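Local atomic coordinates of probable uracil-DNA glycosylase (Acanthamoeba polyphaga mimivirus, PDB entry 5X55), a protein that belongs to the uracil-DNA glycosylase superfamily and is built around a four-stranded parallel beta sheet flanked by helices. Residues T99-I104 with L171-N176; P132-F137 with G250-N255; N107-K112 with S199-A204; D191-S196 with C207-P212. One frame throughout, in Å; residues are numbered along the deposited sequence.

Contact 1: T99-I104 with L171-N176; sequences TEYILI and LFNTMN
Two backbone carbonyls grip the amide nitrogen ND2 of Asn173: O of Tyr101 across the contact and O of Met205 in the loop beyond. The bond to Tyr101 is fairly straight, with Asn173 ND2 3.1 Å from Tyr101 O and an N-H...O angle of 161°. It lies almost flat in the asparagine amide plane, yet it comes down on the carbonyl from above, 53° out of the carbonyl plane. Two acceptors on ND2 probably restrict rotation of the amide. The other branch, Asn173 OD1, lies beside Tyr101 CB, 3.3 Å away. Ile102 carries CG1 anti to its backbone N (chi1 -166°), and that branch brings CD1 across the asparagine, 3.7 Å from Asn173 ND2.

The two helices meet end to start. Tyr101 sits in the last turn of helix 98-102, where carbonyls run short of backbone N-H partners, and Asn173 is the first residue of helix 173-177, just after Phe172 at the N-cap. The side chain thus takes up one of those terminal carbonyls. Around this pair, Ile102 also packs on Ala244 and Ile247 of helix 244-248, the Tyr101 ring meets Phe130, and Thr174 and Met175 turn their side chains to strand 251-255.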
loop_
_atom_site.group_PDB
_atom_site.type_symbol
_atom_site.label_atom_id
_atom_site.label_comp_id
_atom_site.label_asym_id
_atom_site.label_seq_id
_atom_site.Cartn_x
_atom_site.Cartn_y
_atom_site.Cartn_z
ATOM N N THR A 99 17.098 1.893 -3.820
ATOM C CA THR A 99 16.877 3.276 -3.413
ATOM C C THR A 99 16.411 4.153 -4.573
ATOM O O THR A 99 15.754 5.178 -4.345
ATOM C CB THR A 99 18.158 3.812 -2.784
ATOM O OG1 THR A 99 18.441 3.029 -1.620
ATOM C CG2 THR A 99 18.023 5.248 -2.374
ATOM N N GLU A 100 16.719 3.768 -5.813
ATOM C CA GLU A 100 16.307 4.592 -6.938
ATOM C C GLU A 100 14.803 4.510 -7.165
ATOM O O GLU A 100 14.199 5.487 -7.622
ATOM C CB GLU A 100 17.082 4.203 -8.190
ATOM C CG GLU A 100 18.481 4.797 -8.196
ATOM C CD GLU A 100 19.302 4.384 -9.405
ATOM O OE1 GLU A 100 19.621 3.186 -9.532
ATOM O OE2 GLU A 100 19.617 5.262 -10.235
ATOM N N TYR A 101 14.182 3.380 -6.811
ATOM C CA TYR A 101 12.737 3.200 -6.899
ATOM C C TYR A 101 12.005 3.693 -5.660
ATOM O O TYR A 101 10.891 4.216 -5.772
ATOM C CB TYR A 101 12.380 1.723 -7.101
ATOM C CG TYR A 101 12.901 1.098 -8.371
ATOM C CD1 TYR A 101 12.232 1.260 -9.573
ATOM C CD2 TYR A 101 14.050 0.317 -8.359
ATOM C CE1 TYR A 101 12.701 0.688 -10.736
ATOM C CE2 TYR A 101 14.526 -0.271 -9.515
ATOM C CZ TYR A 101 13.846 -0.085 -10.704
ATOM O OH TYR A 101 14.326 -0.665 -11.861
ATOM N N ILE A 102 12.566 3.496 -4.470
ATOM C CA ILE A 102 11.750 3.737 -3.287
ATOM C C ILE A 102 12.048 5.119 -2.709
ATOM O O ILE A 102 11.161 5.757 -2.129
ATOM C CB ILE A 102 11.921 2.613 -2.238
ATOM C CG1 ILE A 102 10.811 2.695 -1.190
ATOM C CG2 ILE A 102 13.278 2.648 -1.564
ATOM C CD1 ILE A 102 9.442 2.327 -1.727
ATOM N N LEU A 103 13.275 5.611 -2.874
ATOM C CA LEU A 103 13.634 6.932 -2.356
ATOM C C LEU A 103 13.628 7.934 -3.509
ATOM O O LEU A 103 14.660 8.267 -4.090
ATOM C CB LEU A 103 14.982 6.891 -1.650
ATOM C CG LEU A 103 15.296 8.229 -0.988
ATOM C CD1 LEU A 103 14.366 8.416 0.188
ATOM C CD2 LEU A 103 16.750 8.340 -0.568
ATOM N N ILE A 104 12.440 8.451 -3.812
ATOM C CA ILE A 104 12.180 9.196 -5.038
ATOM C C ILE A 104 12.231 10.696 -4.771
ATOM O O ILE A 104 11.672 11.186 -3.781
ATOM C CB ILE A 104 10.811 8.787 -5.614
ATOM C CG1 ILE A 104 10.844 7.340 -6.069
ATOM C CG2 ILE A 104 10.387 9.696 -6.763
ATOM C CD1 ILE A 104 9.476 6.843 -6.406
ATOM N N LEU A 171 4.742 0.651 -10.223
ATOM C CA LEU A 171 3.475 -0.028 -9.960
ATOM C C LEU A 171 3.574 -1.023 -8.805
ATOM O O LEU A 171 2.687 -1.097 -7.942
ATOM C CB LEU A 171 3.016 -0.748 -11.228
ATOM C CG LEU A 171 1.728 -1.551 -11.048
ATOM C CD1 LEU A 171 0.596 -0.596 -10.716
ATOM C CD2 LEU A 171 1.423 -2.368 -12.290
ATOM N N PHE A 172 4.632 -1.824 -8.792
ATOM C CA PHE A 172 4.794 -2.879 -7.802
ATOM C C PHE A 172 5.924 -2.545 -6.827
ATOM O O PHE A 172 6.621 -3.440 -6.340
ATOM C CB PHE A 172 5.047 -4.219 -8.494
ATOM C CG PHE A 172 3.862 -4.766 -9.258
ATOM C CD1 PHE A 172 2.593 -4.780 -8.698
ATOM C CD2 PHE A 172 4.031 -5.291 -10.542
ATOM C CE1 PHE A 172 1.489 -5.306 -9.412
ATOM C CE2 PHE A 172 2.949 -5.812 -11.262
ATOM C CZ PHE A 172 1.667 -5.824 -10.682
ATOM N N ASN A 173 6.092 -1.251 -6.544
ATOM C CA ASN A 173 7.238 -0.731 -5.796
ATOM C C ASN A 173 7.466 -1.469 -4.480
ATOM O O ASN A 173 8.591 -1.896 -4.175
ATOM C CB ASN A 173 7.018 0.759 -5.530
ATOM C CG ASN A 173 8.293 1.553 -5.567
ATOM O OD1 ASN A 173 9.360 1.042 -5.919
ATOM N ND2 ASN A 173 8.191 2.826 -5.226
ATOM N N THR A 174 6.417 -1.598 -3.666
ATOM C CA THR A 174 6.586 -2.232 -2.361
ATOM C C THR A 174 7.022 -3.685 -2.500
ATOM O O THR A 174 7.843 -4.167 -1.712
ATOM C CB THR A 174 5.302 -2.133 -1.548
ATOM O OG1 THR A 174 4.892 -0.762 -1.503
ATOM C CG2 THR A 174 5.559 -2.595 -0.123
ATOM N N MET A 175 6.501 -4.392 -3.504
ATOM C CA MET A 175 6.920 -5.777 -3.742
ATOM C C MET A 175 8.342 -5.847 -4.271
ATOM O O MET A 175 9.063 -6.805 -3.984
ATOM C CB MET A 175 5.962 -6.470 -4.724
ATOM C CG MET A 175 4.535 -6.623 -4.153
ATOM S SD MET A 175 3.215 -6.835 -5.361
ATOM C CE MET A 175 3.600 -8.475 -5.981
ATOM N N ASN A 176 8.760 -4.853 -5.051
ATOM C CA ASN A 176 10.129 -4.860 -5.542
ATOM C C ASN A 176 11.117 -4.558 -4.426
ATOM O O ASN A 176 12.258 -5.032 -4.474
ATOM C CB ASN A 176 10.267 -3.881 -6.708
ATOM C CG ASN A 176 9.592 -4.410 -7.974
ATOM O OD1 ASN A 176 9.652 -5.609 -8.244
ATOM N ND2 ASN A 176 8.927 -3.532 -8.731
#

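Contact 2: P132-F137 with G250-N255; sequences PEWFDF and GTFMIN
Strand 251-255, an outermost strand of the parallel sheet, sends Phe252 out to meet Trp134 of segment 132-137. The backbones are far apart, with Trp134 CA 13.5 Å from Phe252 CA, and the two long aromatic side chains bridge the gap from opposite directions. They meet along the outer bonds of their rings: Trp134 CZ2 lies 3.8 Å from Phe252 CE1, and Trp134 CH2 is 4.0 Å from Phe252 CZ. The planes are close to parallel, at 21°, but slid so far apart that the Trp134 six-membered ring and the Phe252 ring barely overlap, their centroids being 5.7 Å apart.

The strand is entered from helix 244-248 through a Schellman motif, with Gly250 as its C-prime residue at a phi of 101°. Phe252 follows two residues later, at the centre of an inverse gamma turn. Its CG stands anti to the backbone N (chi1 -171°), which carries the ring out to the indole. One face of that ring takes Ile254 CG2 from its own strand, 3.6 Å above the Phe252 plane and toward the rim. The indole NE1 is bonded to O of Leu178, while Met175 of helix 173-177 touches both rings and Leu279 of helix 273-286 packs against Trp134.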
loop_
_atom_site.group_PDB
_atom_site.type_symbol
_atom_site.label_atom_id
_atom_site.label_comp_id
_atom_site.label_asym_id
_atom_site.label_seq_id
_atom_site.Cartn_x
_atom_site.Cartn_y
_atom_site.Cartn_z
ATOM N N PRO A 132 12.663 -11.470 -7.784
ATOM C CA PRO A 132 12.376 -12.872 -8.153
ATOM C C PRO A 132 11.583 -13.659 -7.122
ATOM O O PRO A 132 10.846 -14.586 -7.501
ATOM C CB PRO A 132 13.776 -13.477 -8.338
ATOM C CG PRO A 132 14.682 -12.332 -8.558
ATOM C CD PRO A 132 14.107 -11.171 -7.800
ATOM N N GLU A 133 11.714 -13.336 -5.832
ATOM C CA GLU A 133 10.950 -14.042 -4.802
ATOM C C GLU A 133 9.433 -13.932 -4.974
ATOM O O GLU A 133 8.704 -14.650 -4.284
ATOM C CB GLU A 133 11.328 -13.530 -3.407
ATOM C CG GLU A 133 12.807 -13.713 -3.018
ATOM C CD GLU A 133 13.726 -12.607 -3.539
ATOM O OE1 GLU A 133 13.430 -12.025 -4.601
ATOM O OE2 GLU A 133 14.751 -12.313 -2.876
ATOM N N TRP A 134 8.933 -13.059 -5.857
ATOM C CA TRP A 134 7.502 -12.956 -6.101
ATOM C C TRP A 134 7.052 -13.730 -7.333
ATOM O O TRP A 134 5.838 -13.847 -7.560
ATOM C CB TRP A 134 7.083 -11.484 -6.250
ATOM C CG TRP A 134 7.033 -10.708 -4.948
ATOM C CD1 TRP A 134 7.974 -9.838 -4.468
ATOM C CD2 TRP A 134 5.969 -10.725 -3.971
ATOM N NE1 TRP A 134 7.565 -9.317 -3.255
ATOM C CE2 TRP A 134 6.342 -9.848 -2.930
ATOM C CE3 TRP A 134 4.750 -11.403 -3.875
ATOM C CZ2 TRP A 134 5.540 -9.639 -1.806
ATOM C CZ3 TRP A 134 3.937 -11.180 -2.753
ATOM C CH2 TRP A 134 4.337 -10.308 -1.738
ATOM N N PHE A 135 7.991 -14.271 -8.125
ATOM C CA PHE A 135 7.609 -14.897 -9.390
ATOM C C PHE A 135 6.650 -16.062 -9.157
ATOM O O PHE A 135 5.688 -16.242 -9.914
ATOM C CB PHE A 135 8.856 -15.346 -10.167
ATOM C CG PHE A 135 9.687 -14.192 -10.734
ATOM C CD1 PHE A 135 9.226 -12.875 -10.679
ATOM C CD2 PHE A 135 10.931 -14.432 -11.332
ATOM C CE1 PHE A 135 9.991 -11.817 -11.192
ATOM C CE2 PHE A 135 11.705 -13.382 -11.851
ATOM C CZ PHE A 135 11.238 -12.072 -11.782
ATOM N N ASP A 136 6.859 -16.824 -8.081
ATOM C CA ASP A 136 5.945 -17.917 -7.768
ATOM C C ASP A 136 4.533 -17.393 -7.561
ATOM O O ASP A 136 3.582 -17.881 -8.188
ATOM C CB ASP A 136 6.435 -18.694 -6.542
ATOM C CG ASP A 136 7.576 -19.662 -6.889
ATOM O OD1 ASP A 136 8.255 -19.435 -7.918
ATOM O OD2 ASP A 136 7.798 -20.647 -6.146
ATOM N N PHE A 137 4.380 -16.355 -6.731
ATOM C CA PHE A 137 3.055 -15.770 -6.588
ATOM C C PHE A 137 2.535 -15.323 -7.941
ATOM O O PHE A 137 1.390 -15.618 -8.306
ATOM C CB PHE A 137 3.074 -14.599 -5.604
ATOM C CG PHE A 137 1.884 -13.697 -5.732
ATOM C CD1 PHE A 137 0.639 -14.093 -5.256
ATOM C CD2 PHE A 137 2.000 -12.465 -6.337
ATOM C CE1 PHE A 137 -0.460 -13.277 -5.371
ATOM C CE2 PHE A 137 0.907 -11.643 -6.464
ATOM C CZ PHE A 137 -0.338 -12.052 -5.976
ATOM N N GLY A 250 10.536 -3.851 6.267
ATOM C CA GLY A 250 9.504 -4.861 6.282
ATOM C C GLY A 250 8.081 -4.370 6.455
ATOM O O GLY A 250 7.199 -5.191 6.723
ATOM N N THR A 251 7.819 -3.073 6.296
ATOM C CA THR A 251 6.455 -2.560 6.310
ATOM C C THR A 251 5.901 -2.622 4.883
ATOM O O THR A 251 6.299 -1.834 4.016
ATOM C CB THR A 251 6.399 -1.142 6.876
ATOM O OG1 THR A 251 7.266 -1.049 8.012
ATOM C CG2 THR A 251 4.973 -0.829 7.332
ATOM N N PHE A 252 4.973 -3.551 4.644
ATOM C CA PHE A 252 4.434 -3.821 3.306
ATOM C C PHE A 252 3.227 -2.914 3.082
ATOM O O PHE A 252 2.087 -3.266 3.382
ATOM C CB PHE A 252 4.064 -5.296 3.182
ATOM C CG PHE A 252 3.697 -5.747 1.786
ATOM C CD1 PHE A 252 4.664 -5.852 0.793
ATOM C CD2 PHE A 252 2.399 -6.138 1.489
ATOM C CE1 PHE A 252 4.344 -6.305 -0.478
ATOM C CE2 PHE A 252 2.068 -6.594 0.212
ATOM C CZ PHE A 252 3.048 -6.674 -0.777
ATOM N N MET A 253 3.478 -1.738 2.538
ATOM C CA MET A 253 2.467 -0.691 2.425
ATOM C C MET A 253 2.019 -0.642 0.976
ATOM O O MET A 253 2.683 -0.034 0.138
ATOM C CB MET A 253 3.025 0.658 2.874
ATOM C CG MET A 253 3.695 0.643 4.253
ATOM S SD MET A 253 4.219 2.304 4.761
ATOM C CE MET A 253 2.595 3.049 5.015
ATOM N N ILE A 254 0.879 -1.267 0.688
ATOM C CA ILE A 254 0.312 -1.295 -0.652
ATOM C C ILE A 254 -1.093 -0.696 -0.623
ATOM O O ILE A 254 -1.743 -0.610 0.421
ATOM C CB ILE A 254 0.260 -2.728 -1.221
ATOM C CG1 ILE A 254 -0.578 -3.617 -0.300
ATOM C CG2 ILE A 254 1.647 -3.302 -1.388
ATOM C CD1 ILE A 254 -1.015 -4.910 -0.934
ATOM N N ASN A 255 -1.562 -0.300 -1.803
ATOM C CA ASN A 255 -2.940 0.104 -2.033
ATOM C C ASN A 255 -3.719 -1.071 -2.629
ATOM O O ASN A 255 -3.239 -1.723 -3.558
ATOM C CB ASN A 255 -2.989 1.309 -2.968
ATOM C CG ASN A 255 -2.408 2.571 -2.340
ATOM O OD1 ASN A 255 -2.756 2.924 -1.221
ATOM N ND2 ASN A 255 -1.534 3.263 -3.068
#

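Contact 3: N107-K112 with S199-A204; sequences NNYHFK and SGVPYA
Tyr109 and Val201 make the tight part of this meeting of two loops. The methyl CG1 of Val201 sits over the middle of the phenol ring as a CH-pi contact, 3.5 Å from the Tyr109 ring centroid and only 15° off the ring normal. The second methyl, CG2, reaches back to Tyr109 CB at 4.0 Å. The opposite face is taken by Phe111, two residues further along the same loop, whose CD2 stands 3.7 Å above the centre of the Tyr109 ring, so the ring is sandwiched. CG of Tyr109 is anti to its backbone N (chi1 -167°), which lays the ring across Val201 and carries the hydroxyl on past the CD corner of Pro202.

Beyond that corner the fit loosens and water takes over. One water donates to Tyr109 OH at 2.7 Å and to Ala204 O at 3.0 Å. A second accepts from Tyr109 OH at 3.0 Å and donates to Pro202 O at 2.7 Å. No direct hydrogen bond joins residues 107-112 to 199-204. The ring is therefore held by apolar contact on its faces, while its hydroxyl, donor to one water and acceptor from the other, reaches the carbonyls of Pro202 and Ala204 through water.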
loop_
_atom_site.group_PDB
_atom_site.type_symbol
_atom_site.label_atom_id
_atom_site.label_comp_id
_atom_site.label_asym_id
_atom_site.label_seq_id
_atom_site.Cartn_x
_atom_site.Cartn_y
_atom_site.Cartn_z
ATOM N N ASN A 107 12.017 16.412 -7.872
ATOM C CA ASN A 107 12.848 17.258 -8.723
ATOM C C ASN A 107 13.766 16.466 -9.652
ATOM O O ASN A 107 14.385 17.067 -10.530
ATOM C CB ASN A 107 13.707 18.189 -7.873
ATOM C CG ASN A 107 12.882 19.146 -7.025
ATOM O OD1 ASN A 107 11.802 19.581 -7.416
ATOM N ND2 ASN A 107 13.393 19.466 -5.850
ATOM N N ASN A 108 13.881 15.147 -9.483
ATOM C CA ASN A 108 14.773 14.329 -10.300
ATOM C C ASN A 108 14.062 13.020 -10.658
ATOM O O ASN A 108 14.489 11.909 -10.327
ATOM C CB ASN A 108 16.096 14.103 -9.576
ATOM C CG ASN A 108 16.986 15.324 -9.621
ATOM O OD1 ASN A 108 17.773 15.491 -10.554
ATOM N ND2 ASN A 108 16.848 16.204 -8.630
ATOM N N TYR A 109 12.970 13.171 -11.389
ATOM C CA TYR A 109 11.968 12.132 -11.600
ATOM C C TYR A 109 12.022 11.707 -13.063
ATOM O O TYR A 109 11.538 12.426 -13.935
ATOM C CB TYR A 109 10.599 12.690 -11.224
ATOM C CG TYR A 109 9.474 11.690 -11.084
ATOM C CD1 TYR A 109 8.672 11.353 -12.171
ATOM C CD2 TYR A 109 9.180 11.130 -9.848
ATOM C CE1 TYR A 109 7.637 10.463 -12.035
ATOM C CE2 TYR A 109 8.147 10.232 -9.697
ATOM C CZ TYR A 109 7.375 9.902 -10.791
ATOM O OH TYR A 109 6.338 9.011 -10.633
ATOM N N HIS A 110 12.592 10.536 -13.337
ATOM C CA HIS A 110 12.810 10.124 -14.720
ATOM C C HIS A 110 12.078 8.844 -15.088
ATOM O O HIS A 110 12.402 8.227 -16.105
ATOM C CB HIS A 110 14.308 10.000 -14.985
ATOM C CG HIS A 110 15.041 11.273 -14.715
ATOM N ND1 HIS A 110 14.786 12.432 -15.418
ATOM C CD2 HIS A 110 15.951 11.598 -13.769
ATOM C CE1 HIS A 110 15.540 13.406 -14.946
ATOM N NE2 HIS A 110 16.260 12.927 -13.947
ATOM N N PHE A 111 11.065 8.461 -14.316
ATOM C CA PHE A 111 10.305 7.271 -14.646
ATOM C C PHE A 111 9.448 7.524 -15.876
ATOM O O PHE A 111 8.911 8.615 -16.064
ATOM C CB PHE A 111 9.457 6.853 -13.447
ATOM C CG PHE A 111 10.270 6.672 -12.210
ATOM C CD1 PHE A 111 10.905 5.471 -11.958
ATOM C CD2 PHE A 111 10.466 7.729 -11.331
ATOM C CE1 PHE A 111 11.688 5.316 -10.831
ATOM C CE2 PHE A 111 11.247 7.570 -10.210
ATOM C CZ PHE A 111 11.856 6.362 -9.961
ATOM N N LYS A 112 9.354 6.515 -16.734
ATOM C CA LYS A 112 8.513 6.621 -17.913
ATOM C C LYS A 112 7.040 6.440 -17.549
ATOM O O LYS A 112 6.691 5.683 -16.636
ATOM C CB LYS A 112 8.925 5.566 -18.937
ATOM C CG LYS A 112 10.318 5.749 -19.501
ATOM C CD LYS A 112 11.000 4.395 -19.724
ATOM C CE LYS A 112 10.204 3.493 -20.665
ATOM N NZ LYS A 112 10.719 2.071 -20.679
ATOM N N SER A 199 4.632 20.245 -11.694
ATOM C CA SER A 199 5.397 19.819 -12.855
ATOM C C SER A 199 4.841 18.570 -13.510
ATOM O O SER A 199 5.406 18.105 -14.503
ATOM C CB SER A 199 6.847 19.558 -12.448
ATOM O OG SER A 199 6.880 18.571 -11.428
ATOM N N GLY A 200 3.775 18.003 -12.970
ATOM C CA GLY A 200 3.269 16.748 -13.478
ATOM C C GLY A 200 3.857 15.507 -12.839
ATOM O O GLY A 200 3.552 14.398 -13.296
ATOM N N VAL A 201 4.688 15.643 -11.809
ATOM C CA VAL A 201 5.140 14.452 -11.092
ATOM C C VAL A 201 3.981 13.931 -10.245
ATOM O O VAL A 201 3.485 14.639 -9.358
ATOM C CB VAL A 201 6.370 14.734 -10.221
ATOM C CG1 VAL A 201 6.760 13.474 -9.487
ATOM C CG2 VAL A 201 7.532 15.265 -11.076
ATOM N N PRO A 202 3.527 12.708 -10.465
ATOM C CA PRO A 202 2.440 12.184 -9.643
ATOM C C PRO A 202 2.869 12.015 -8.193
ATOM O O PRO A 202 4.039 11.760 -7.885
ATOM C CB PRO A 202 2.132 10.833 -10.296
ATOM C CG PRO A 202 2.670 10.936 -11.672
ATOM C CD PRO A 202 3.914 11.765 -11.526
ATOM N N TYR A 203 1.902 12.197 -7.291
ATOM C CA TYR A 203 2.112 11.828 -5.892
ATOM C C TYR A 203 2.155 10.316 -5.707
ATOM O O TYR A 203 2.866 9.827 -4.830
ATOM C CB TYR A 203 1.006 12.410 -5.009
ATOM C CG TYR A 203 0.998 13.912 -4.901
ATOM C CD1 TYR A 203 2.099 14.669 -5.271
ATOM C CD2 TYR A 203 -0.121 14.575 -4.425
ATOM C CE1 TYR A 203 2.079 16.055 -5.174
ATOM C CE2 TYR A 203 -0.152 15.948 -4.317
ATOM C CZ TYR A 203 0.946 16.684 -4.691
ATOM O OH TYR A 203 0.898 18.053 -4.576
ATOM N N ALA A 204 1.404 9.564 -6.507
ATOM C CA ALA A 204 1.400 8.110 -6.384
ATOM C C ALA A 204 2.774 7.535 -6.740
ATOM O O ALA A 204 3.358 7.882 -7.778
ATOM C CB ALA A 204 0.321 7.513 -7.283
HETATM O O HOH W 1 4.129 7.511 -10.627
HETATM O O HOH W 2 5.322 9.411 -7.815
#

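Contact 4: D191-S196 with C207-P212; sequences DPYPGS and CSFSVP
This is a loop-to-loop contact inside the long connection between strand 185-189 and helix 219-230, carried by Tyr193 against the backbone of Phe209 and Ser210 and the side chain of Val211. Tyr193 belongs to the Asp-Pro-Tyr-Pro-Gly run of residues 191-195, which closely resembles the Asp-Pro-Tyr-His-Gly motif of family 1 uracil-DNA glycosylases, with proline for histidine. Tyr193 OH donates to Phe209 O at 2.8 Å. The approach is strongly bent at the acceptor (C=O...donor 104°), the donor tilted 34° from the carbonyl plane.

The carbonyl oxygens of Phe209 and Ser210 both lie at the edge of the Tyr193 ring, near its plane, and Ser210 O is 3.6 Å from Tyr193 CE2. The same ring carbon meets a methyl, Val211 CG1, at 3.5 Å, the valine crossing the tyrosine at about a right angle. Phe209, at positive phi, directs its CB away overall, although Phe209 CB still lies 4.1 Å from Tyr193 OH; its main chain comes closest.

The Phe209 ring meets Trp295 of strand 291-295 edge-to-face. Ser208 joins its backbone to Met253 and its hydroxyl to O of Ile187, on strands 251-255 and 185-189, while Cys207 packs on helix 173-177.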
loop_
_atom_site.group_PDB
_atom_site.type_symbol
_atom_site.label_atom_id
_atom_site.label_comp_id
_atom_site.label_asym_id
_atom_site.label_seq_id
_atom_site.Cartn_x
_atom_site.Cartn_y
_atom_site.Cartn_z
ATOM N N ASP A 191 -7.049 3.646 -2.548
ATOM C CA ASP A 191 -6.634 4.026 -3.892
ATOM C C ASP A 191 -5.348 4.867 -3.856
ATOM O O ASP A 191 -5.033 5.494 -2.836
ATOM C CB ASP A 191 -7.772 4.795 -4.597
ATOM C CG ASP A 191 -9.077 3.980 -4.672
ATOM O OD1 ASP A 191 -10.063 4.314 -3.967
ATOM O OD2 ASP A 191 -9.105 2.973 -5.419
ATOM N N PRO A 192 -4.556 4.872 -4.934
ATOM C CA PRO A 192 -3.371 5.736 -4.962
ATOM C C PRO A 192 -3.790 7.199 -4.979
ATOM O O PRO A 192 -4.920 7.540 -5.347
ATOM C CB PRO A 192 -2.651 5.352 -6.263
ATOM C CG PRO A 192 -3.370 4.128 -6.810
ATOM C CD PRO A 192 -4.754 4.155 -6.210
ATOM N N TYR A 193 -2.868 8.064 -4.538
ATOM C CA TYR A 193 -3.119 9.498 -4.604
ATOM C C TYR A 193 -3.381 9.892 -6.048
ATOM O O TYR A 193 -2.645 9.453 -6.948
ATOM C CB TYR A 193 -1.953 10.318 -4.071
ATOM C CG TYR A 193 -1.685 10.129 -2.607
ATOM C CD1 TYR A 193 -2.666 10.388 -1.659
ATOM C CD2 TYR A 193 -0.443 9.692 -2.169
ATOM C CE1 TYR A 193 -2.410 10.210 -0.291
ATOM C CE2 TYR A 193 -0.170 9.522 -0.814
ATOM C CZ TYR A 193 -1.152 9.780 0.119
ATOM O OH TYR A 193 -0.875 9.594 1.460
ATOM N N PRO A 194 -4.431 10.680 -6.318
ATOM C CA PRO A 194 -4.691 11.124 -7.699
ATOM C C PRO A 194 -3.919 12.373 -8.086
ATOM O O PRO A 194 -3.830 12.675 -9.285
ATOM C CB PRO A 194 -6.213 11.391 -7.701
ATOM C CG PRO A 194 -6.470 11.895 -6.293
ATOM C CD PRO A 194 -5.494 11.108 -5.383
ATOM N N GLY A 195 -3.358 13.096 -7.114
ATOM C CA GLY A 195 -2.794 14.407 -7.361
ATOM C C GLY A 195 -1.387 14.358 -7.914
ATOM O O GLY A 195 -0.769 13.301 -8.040
ATOM N N SER A 196 -0.876 15.542 -8.262
ATOM C CA SER A 196 0.468 15.673 -8.800
ATOM C C SER A 196 1.047 17.025 -8.395
ATOM O O SER A 196 0.320 17.930 -7.976
ATOM C CB SER A 196 0.474 15.497 -10.331
ATOM O OG SER A 196 -0.279 16.499 -10.986
ATOM N N CYS A 207 3.280 2.854 -3.324
ATOM C CA CYS A 207 3.226 2.533 -1.908
ATOM C C CYS A 207 2.029 3.247 -1.326
ATOM O O CYS A 207 1.753 4.391 -1.706
ATOM C CB CYS A 207 4.471 3.007 -1.168
ATOM S SG CYS A 207 5.940 2.482 -1.928
ATOM N N SER A 208 1.342 2.610 -0.385
ATOM C CA SER A 208 0.276 3.331 0.294
ATOM C C SER A 208 0.871 4.429 1.173
ATOM O O SER A 208 1.964 4.280 1.736
ATOM C CB SER A 208 -0.615 2.380 1.111
ATOM O OG SER A 208 0.101 1.611 2.056
ATOM N N PHE A 209 0.176 5.569 1.201
ATOM C CA PHE A 209 0.450 6.736 2.037
ATOM C C PHE A 209 1.714 7.523 1.670
ATOM O O PHE A 209 1.756 8.731 1.899
ATOM C CB PHE A 209 0.455 6.317 3.509
ATOM C CG PHE A 209 -0.889 5.831 3.970
ATOM C CD1 PHE A 209 -1.902 6.748 4.252
ATOM C CD2 PHE A 209 -1.170 4.466 4.047
ATOM C CE1 PHE A 209 -3.161 6.316 4.649
ATOM C CE2 PHE A 209 -2.436 4.028 4.425
ATOM C CZ PHE A 209 -3.432 4.955 4.730
ATOM N N SER A 210 2.703 6.896 1.045
ATOM C CA SER A 210 3.964 7.571 0.774
ATOM C C SER A 210 3.895 8.455 -0.478
ATOM O O SER A 210 3.129 8.193 -1.413
ATOM C CB SER A 210 5.085 6.537 0.626
ATOM O OG SER A 210 6.310 7.187 0.356
ATOM N N VAL A 211 4.708 9.514 -0.480
ATOM C CA VAL A 211 4.891 10.399 -1.634
ATOM C C VAL A 211 6.379 10.684 -1.819
ATOM O O VAL A 211 7.166 10.604 -0.865
ATOM C CB VAL A 211 4.116 11.732 -1.479
ATOM C CG1 VAL A 211 2.606 11.499 -1.491
ATOM C CG2 VAL A 211 4.552 12.494 -0.227
ATOM N N PRO A 212 6.788 11.056 -3.043
ATOM C CA PRO A 212 8.197 11.393 -3.285
ATOM C C PRO A 212 8.667 12.542 -2.418
ATOM O O PRO A 212 7.874 13.363 -1.941
ATOM C CB PRO A 212 8.222 11.792 -4.765
ATOM C CG PRO A 212 7.055 11.073 -5.361
ATOM C CD PRO A 212 5.999 11.116 -4.287
#

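In the fold
From the N terminus, helix 98-102 opens contact 1, and residues 107-112 and 132-137 open contacts 3 and 2 before contact 1 closes at 171-176. Contacts 1, 2 and 3 therefore all cross one another. Segment 191-196 opens contact 4 after contact 1 has closed; contact 3 closes at 199-204, within the short loop of contact 4, so these two cross as well. Contact 4 closes at 207-212, wholly inside the span of contact 2, which ends last on strand 251-255. Contacts 1 and 2 join N-terminal helical segments to helix 173-177 and the outer strand, whereas contact 3 ties the loop at 107-112 to the long connection after strand 185-189, and contact 4 folds that connection on itself.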